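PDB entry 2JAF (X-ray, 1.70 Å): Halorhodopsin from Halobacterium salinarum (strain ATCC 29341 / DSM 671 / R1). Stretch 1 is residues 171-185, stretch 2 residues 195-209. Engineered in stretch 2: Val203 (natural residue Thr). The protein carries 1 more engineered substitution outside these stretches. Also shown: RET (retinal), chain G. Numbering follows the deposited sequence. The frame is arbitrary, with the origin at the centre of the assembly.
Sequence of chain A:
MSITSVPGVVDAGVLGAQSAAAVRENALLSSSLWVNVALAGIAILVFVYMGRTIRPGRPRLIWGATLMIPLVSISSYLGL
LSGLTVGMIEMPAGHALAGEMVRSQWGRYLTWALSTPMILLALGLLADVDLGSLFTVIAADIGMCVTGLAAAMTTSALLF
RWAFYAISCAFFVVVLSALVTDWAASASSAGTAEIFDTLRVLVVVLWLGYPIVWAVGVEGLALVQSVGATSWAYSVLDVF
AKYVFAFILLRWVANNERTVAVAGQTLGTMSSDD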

# COMPACT_ATOMS: atom_id res chain seq x y z
N PHE A 171 -8.77 -6.89 13.51
CA PHE A 171 -7.46 -6.84 12.88
C PHE A 171 -6.39 -6.57 13.94
O PHE A 171 -5.29 -7.13 13.90
CB PHE A 171 -7.40 -5.75 11.82
CG PHE A 171 -8.02 -6.14 10.51
CD1 PHE A 171 -7.48 -7.17 9.75
CD2 PHE A 171 -9.13 -5.45 10.01
CE1 PHE A 171 -8.03 -7.52 8.51
CE2 PHE A 171 -9.68 -5.79 8.78
CZ PHE A 171 -9.13 -6.82 8.03
N PHE A 172 -6.74 -5.72 14.90
CA PHE A 172 -5.84 -5.36 15.99
C PHE A 172 -5.46 -6.62 16.76
O PHE A 172 -4.30 -6.80 17.15
CB PHE A 172 -6.53 -4.34 16.90
CG PHE A 172 -5.69 -3.87 18.06
CD1 PHE A 172 -4.31 -3.71 17.93
CD2 PHE A 172 -6.29 -3.51 19.26
CE1 PHE A 172 -3.54 -3.20 18.99
CE2 PHE A 172 -5.54 -3.00 20.33
CZ PHE A 172 -4.16 -2.85 20.19
N VAL A 173 -6.43 -7.51 16.96
CA VAL A 173 -6.18 -8.75 17.67
C VAL A 173 -5.21 -9.64 16.91
O VAL A 173 -4.40 -10.35 17.51
CB VAL A 173 -7.51 -9.52 17.95
CG1 VAL A 173 -7.21 -10.93 18.45
CG2 VAL A 173 -8.32 -8.77 19.00
N VAL A 174 -5.27 -9.61 15.58
CA VAL A 174 -4.35 -10.40 14.76
C VAL A 174 -2.94 -9.88 15.00
O VAL A 174 -1.99 -10.66 15.13
CB VAL A 174 -4.67 -10.30 13.26
CG1 VAL A 174 -3.61 -11.05 12.46
CG2 VAL A 174 -6.06 -10.87 12.98
N VAL A 175 -2.80 -8.56 15.04
CA VAL A 175 -1.50 -7.94 15.28
C VAL A 175 -0.97 -8.34 16.65
O VAL A 175 0.19 -8.76 16.78
CB VAL A 175 -1.60 -6.39 15.23
CG1 VAL A 175 -0.30 -5.77 15.73
CG2 VAL A 175 -1.90 -5.93 13.81
N LEU A 176 -1.80 -8.21 17.68
CA LEU A 176 -1.37 -8.55 19.03
C LEU A 176 -1.02 -10.02 19.19
O LEU A 176 -0.11 -10.36 19.95
CB LEU A 176 -2.45 -8.16 20.04
CG LEU A 176 -2.70 -6.66 20.16
CD1 LEU A 176 -3.87 -6.39 21.09
CD2 LEU A 176 -1.45 -5.98 20.67
N SER A 177 -1.72 -10.89 18.46
CA SER A 177 -1.47 -12.33 18.56
C SER A 177 -0.03 -12.67 18.21
O SER A 177 0.55 -13.58 18.80
CB SER A 177 -2.42 -13.11 17.63
OG SER A 177 -2.06 -12.96 16.26
N ALA A 178 0.54 -11.96 17.25
CA ALA A 178 1.92 -12.21 16.86
C ALA A 178 2.86 -11.85 18.01
O ALA A 178 3.80 -12.60 18.32
CB ALA A 178 2.27 -11.40 15.61
N LEU A 179 2.60 -10.72 18.65
CA LEU A 179 3.44 -10.26 19.76
C LEU A 179 3.43 -11.21 20.95
O LEU A 179 4.42 -11.32 21.67
CB LEU A 179 2.99 -8.87 20.22
CG LEU A 179 3.03 -7.76 19.17
CD1 LEU A 179 2.51 -6.47 19.77
CD2 LEU A 179 4.45 -7.58 18.66
N VAL A 180 2.31 -11.91 21.14
CA VAL A 180 2.19 -12.85 22.25
C VAL A 180 2.63 -14.26 21.90
O VAL A 180 2.74 -15.11 22.79
CB VAL A 180 0.73 -12.92 22.76
CG1 VAL A 180 0.21 -11.52 23.05
CG2 VAL A 180 -0.15 -13.61 21.74
N THR A 181 2.88 -14.52 20.62
CA THR A 181 3.29 -15.87 20.23
C THR A 181 4.62 -15.99 19.49
O THR A 181 5.68 -15.88 20.12
CB THR A 181 2.17 -16.58 19.40
OG1 THR A 181 1.83 -15.80 18.25
CG2 THR A 181 0.93 -16.78 20.26
N ASP A 182 4.59 -16.20 18.18
CA ASP A 182 5.82 -16.39 17.41
C ASP A 182 6.86 -15.28 17.44
O ASP A 182 8.06 -15.56 17.37
CB ASP A 182 5.48 -16.76 15.96
CG ASP A 182 4.79 -15.65 15.22
OD1 ASP A 182 3.79 -15.12 15.74
OD2 ASP A 182 5.24 -15.33 14.10
N TRP A 183 6.44 -14.02 17.54
CA TRP A 183 7.41 -12.93 17.59
C TRP A 183 8.21 -12.99 18.89
O TRP A 183 9.38 -12.59 18.92
CB TRP A 183 6.70 -11.57 17.47
CG TRP A 183 6.35 -11.21 16.05
CD1 TRP A 183 5.92 -12.06 15.07
CD2 TRP A 183 6.36 -9.90 15.48
NE1 TRP A 183 5.66 -11.35 13.92
CE2 TRP A 183 5.92 -10.03 14.14
CE3 TRP A 183 6.69 -8.62 15.96
CZ2 TRP A 183 5.80 -8.93 13.28
CZ3 TRP A 183 6.57 -7.54 15.10
CH2 TRP A 183 6.13 -7.70 13.77
N ALA A 184 7.59 -13.49 19.95
CA ALA A 184 8.25 -13.61 21.24
C ALA A 184 9.25 -14.76 21.23
O ALA A 184 10.34 -14.67 21.80
CB ALA A 184 7.23 -13.82 22.34
N ALA A 185 8.87 -15.86 20.57
CA ALA A 185 9.74 -17.02 20.48
C ALA A 185 10.94 -16.69 19.61
O ALA A 185 12.04 -17.20 19.83
CB ALA A 185 8.97 -18.20 19.90
N ILE A 195 14.60 -6.89 25.76
CA ILE A 195 14.14 -5.62 25.20
C ILE A 195 12.79 -5.80 24.51
O ILE A 195 11.94 -4.91 24.55
CB ILE A 195 15.18 -5.05 24.21
CG1 ILE A 195 14.67 -3.72 23.63
CG2 ILE A 195 15.48 -6.06 23.11
CD1 ILE A 195 14.42 -2.65 24.68
N PHE A 196 12.58 -6.95 23.88
CA PHE A 196 11.32 -7.21 23.20
C PHE A 196 10.17 -7.19 24.21
O PHE A 196 9.13 -6.59 23.97
CB PHE A 196 11.34 -8.58 22.52
CG PHE A 196 10.04 -8.96 21.87
CD1 PHE A 196 9.65 -8.38 20.67
CD2 PHE A 196 9.18 -9.87 22.49
CE1 PHE A 196 8.41 -8.70 20.09
CE2 PHE A 196 7.95 -10.19 21.91
CZ PHE A 196 7.57 -9.60 20.71
N ASP A 197 10.37 -7.87 25.34
CA ASP A 197 9.34 -7.93 26.38
C ASP A 197 8.99 -6.54 26.91
O ASP A 197 7.82 -6.26 27.21
CB ASP A 197 9.79 -8.83 27.54
CG ASP A 197 9.79 -10.31 27.16
OD1 ASP A 197 9.09 -10.69 26.20
OD2 ASP A 197 10.48 -11.10 27.84
N THR A 198 9.99 -5.67 27.03
CA THR A 198 9.76 -4.31 27.49
C THR A 198 8.94 -3.55 26.44
O THR A 198 7.94 -2.91 26.75
CB THR A 198 11.10 -3.57 27.70
OG1 THR A 198 11.77 -4.12 28.83
CG2 THR A 198 10.86 -2.08 27.93
N LEU A 199 9.39 -3.64 25.19
CA LEU A 199 8.72 -2.94 24.09
C LEU A 199 7.32 -3.48 23.83
O LEU A 199 6.43 -2.74 23.41
CB LEU A 199 9.57 -3.02 22.82
CG LEU A 199 10.94 -2.33 22.91
CD1 LEU A 199 11.70 -2.52 21.61
CD2 LEU A 199 10.75 -0.84 23.21
N ARG A 200 7.13 -4.77 24.07
CA ARG A 200 5.83 -5.40 23.85
C ARG A 200 4.78 -4.82 24.80
O ARG A 200 3.64 -4.58 24.40
CB ARG A 200 5.93 -6.91 24.05
CG ARG A 200 4.62 -7.65 23.91
CD ARG A 200 4.85 -9.16 23.91
NE ARG A 200 5.37 -9.66 25.19
CZ ARG A 200 5.53 -10.95 25.46
NH1 ARG A 200 5.22 -11.86 24.54
NH2 ARG A 200 5.96 -11.33 26.65
N VAL A 201 5.16 -4.59 26.05
CA VAL A 201 4.24 -4.02 27.03
C VAL A 201 3.84 -2.62 26.58
O VAL A 201 2.67 -2.25 26.65
CB VAL A 201 4.87 -3.94 28.44
CG1 VAL A 201 3.91 -3.26 29.41
CG2 VAL A 201 5.23 -5.35 28.93
N LEU A 202 4.81 -1.85 26.11
CA LEU A 202 4.54 -0.49 25.66
C LEU A 202 3.57 -0.47 24.49
O LEU A 202 2.65 0.35 24.45
CB LEU A 202 5.84 0.22 25.26
CG LEU A 202 6.78 0.58 26.41
CD1 LEU A 202 7.99 1.33 25.86
CD2 LEU A 202 6.04 1.43 27.43
N VAL A 203 3.76 -1.38 23.53
CA VAL A 203 2.87 -1.45 22.38
C VAL A 203 1.45 -1.84 22.78
O VAL A 203 0.49 -1.15 22.44
CB VAL A 203 3.37 -2.47 21.32
CG1 VAL A 203 2.32 -2.64 20.22
CG2 VAL A 203 4.68 -1.99 20.72
N VAL A 204 1.31 -2.94 23.52
CA VAL A 204 -0.03 -3.39 23.91
C VAL A 204 -0.78 -2.34 24.71
O VAL A 204 -1.92 -2.01 24.39
CB VAL A 204 0.02 -4.70 24.73
CG1 VAL A 204 -1.39 -5.07 25.19
CG2 VAL A 204 0.60 -5.83 23.88
N VAL A 205 -0.15 -1.80 25.75
CA VAL A 205 -0.82 -0.80 26.57
C VAL A 205 -1.10 0.51 25.84
O VAL A 205 -2.23 1.02 25.88
CB VAL A 205 0.00 -0.50 27.85
CG1 VAL A 205 -0.67 0.58 28.67
CG2 VAL A 205 0.13 -1.77 28.67
N LEU A 206 -0.10 1.06 25.17
CA LEU A 206 -0.30 2.33 24.48
C LEU A 206 -1.23 2.20 23.27
O LEU A 206 -2.09 3.06 23.06
CB LEU A 206 1.04 2.92 24.06
CG LEU A 206 1.98 3.18 25.24
CD1 LEU A 206 3.34 3.63 24.73
CD2 LEU A 206 1.38 4.24 26.16
N TRP A 207 -1.08 1.13 22.49
CA TRP A 207 -1.95 0.96 21.32
C TRP A 207 -3.42 0.81 21.72
O TRP A 207 -4.32 1.22 20.97
CB TRP A 207 -1.48 -0.22 20.46
CG TRP A 207 -0.23 0.08 19.64
CD1 TRP A 207 0.88 0.76 20.06
CD2 TRP A 207 0.07 -0.39 18.31
NE1 TRP A 207 1.85 0.74 19.08
CE2 TRP A 207 1.38 0.04 18.00
CE3 TRP A 207 -0.65 -1.13 17.36
CZ2 TRP A 207 1.99 -0.25 16.77
CZ3 TRP A 207 -0.04 -1.42 16.14
CH2 TRP A 207 1.27 -0.98 15.86
N LEU A 208 -3.67 0.24 22.89
CA LEU A 208 -5.05 0.09 23.36
C LEU A 208 -5.66 1.46 23.65
O LEU A 208 -6.89 1.62 23.64
CB LEU A 208 -5.09 -0.77 24.63
CG LEU A 208 -5.04 -2.28 24.42
CD1 LEU A 208 -4.74 -2.99 25.73
CD2 LEU A 208 -6.38 -2.74 23.86
N GLY A 209 -4.82 2.46 23.91
CA GLY A 209 -5.33 3.79 24.19
C GLY A 209 -6.04 4.42 22.99
O GLY A 209 -6.99 5.18 23.16
C1 RET G . -8.95 2.87 15.82
C2 RET G . -10.55 2.78 15.77
C3 RET G . -11.15 1.39 15.42
C4 RET G . -10.68 0.29 16.47
C5 RET G . -9.12 0.24 16.74
C6 RET G . -8.25 1.49 16.44
C7 RET G . -6.76 1.35 16.62
C8 RET G . -5.72 2.18 16.33
C9 RET G . -4.37 1.98 16.78
C10 RET G . -3.58 3.08 16.42
C11 RET G . -2.25 3.22 16.73
C12 RET G . -1.57 4.39 16.38
C13 RET G . -0.14 4.58 16.60
C14 RET G . 0.32 5.84 16.10
C15 RET G . 1.64 6.21 15.97
C16 RET G . -8.54 3.11 14.32
C17 RET G . -8.62 4.18 16.71
C18 RET G . -8.60 -1.07 17.31
C19 RET G . -3.94 0.73 17.73
C20 RET G . 0.74 3.55 17.32

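The two stretches run as neighbouring, nearly antiparallel helices: the axes of helix 171-180 and helix 195-209 make an angle of 161° and approach to 11.0 Å. In stretch 1 the helix is interrupted near Thr181, and a further helix starts at Asp182. The register runs from Phe172 opposite Trp207, through Leu176 with Val204 and Leu179 with Arg200, to Ala184 with Phe196. The backbones are closest in the middle, where the CA atoms of Leu179 and Arg200 lie 6.8 Å apart.

A single hydrogen bond crosses the contact, and it forms where stretch 1 breaks its helical pattern. Trp183 N bonds to Ala178 O, and Leu179 O is left to accept from Arg200 NH1 at 3.0 Å, with a nearly straight N-H...O angle of 167°. The carbonyl oxygen lies near the guanidinium plane, as a directed bond requires. Arg200 also pairs by charge with Asp197 one turn earlier (NH2 to OD1, 3.2 Å), but that oxygen sits well out of the plane and no N-H points at it.

Most of the other side-chain contacts are apolar. Phe196 packs beside the break in stretch 1, its CZ 3.9 Å from Trp183 CB and its CE2 3.7 Å from Ala184 CB; the same CE2 also lies 3.5 Å from Ala184 CA. Towards the middle, Leu179 CD1 meets CG1 of the engineered Val203 at 3.9 Å, and Leu176 CD2 touches Val204 CG2 at 3.8 Å. At the far end Phe172 packs its CZ 3.8 Å from Trp207 CB, while its ring edge meets Leu208, CE2 to CD2 at 3.6 Å. Retinal joins this end: its C19 lies over one face of the Phe172 ring and its C20 over one face of the Trp207 ring.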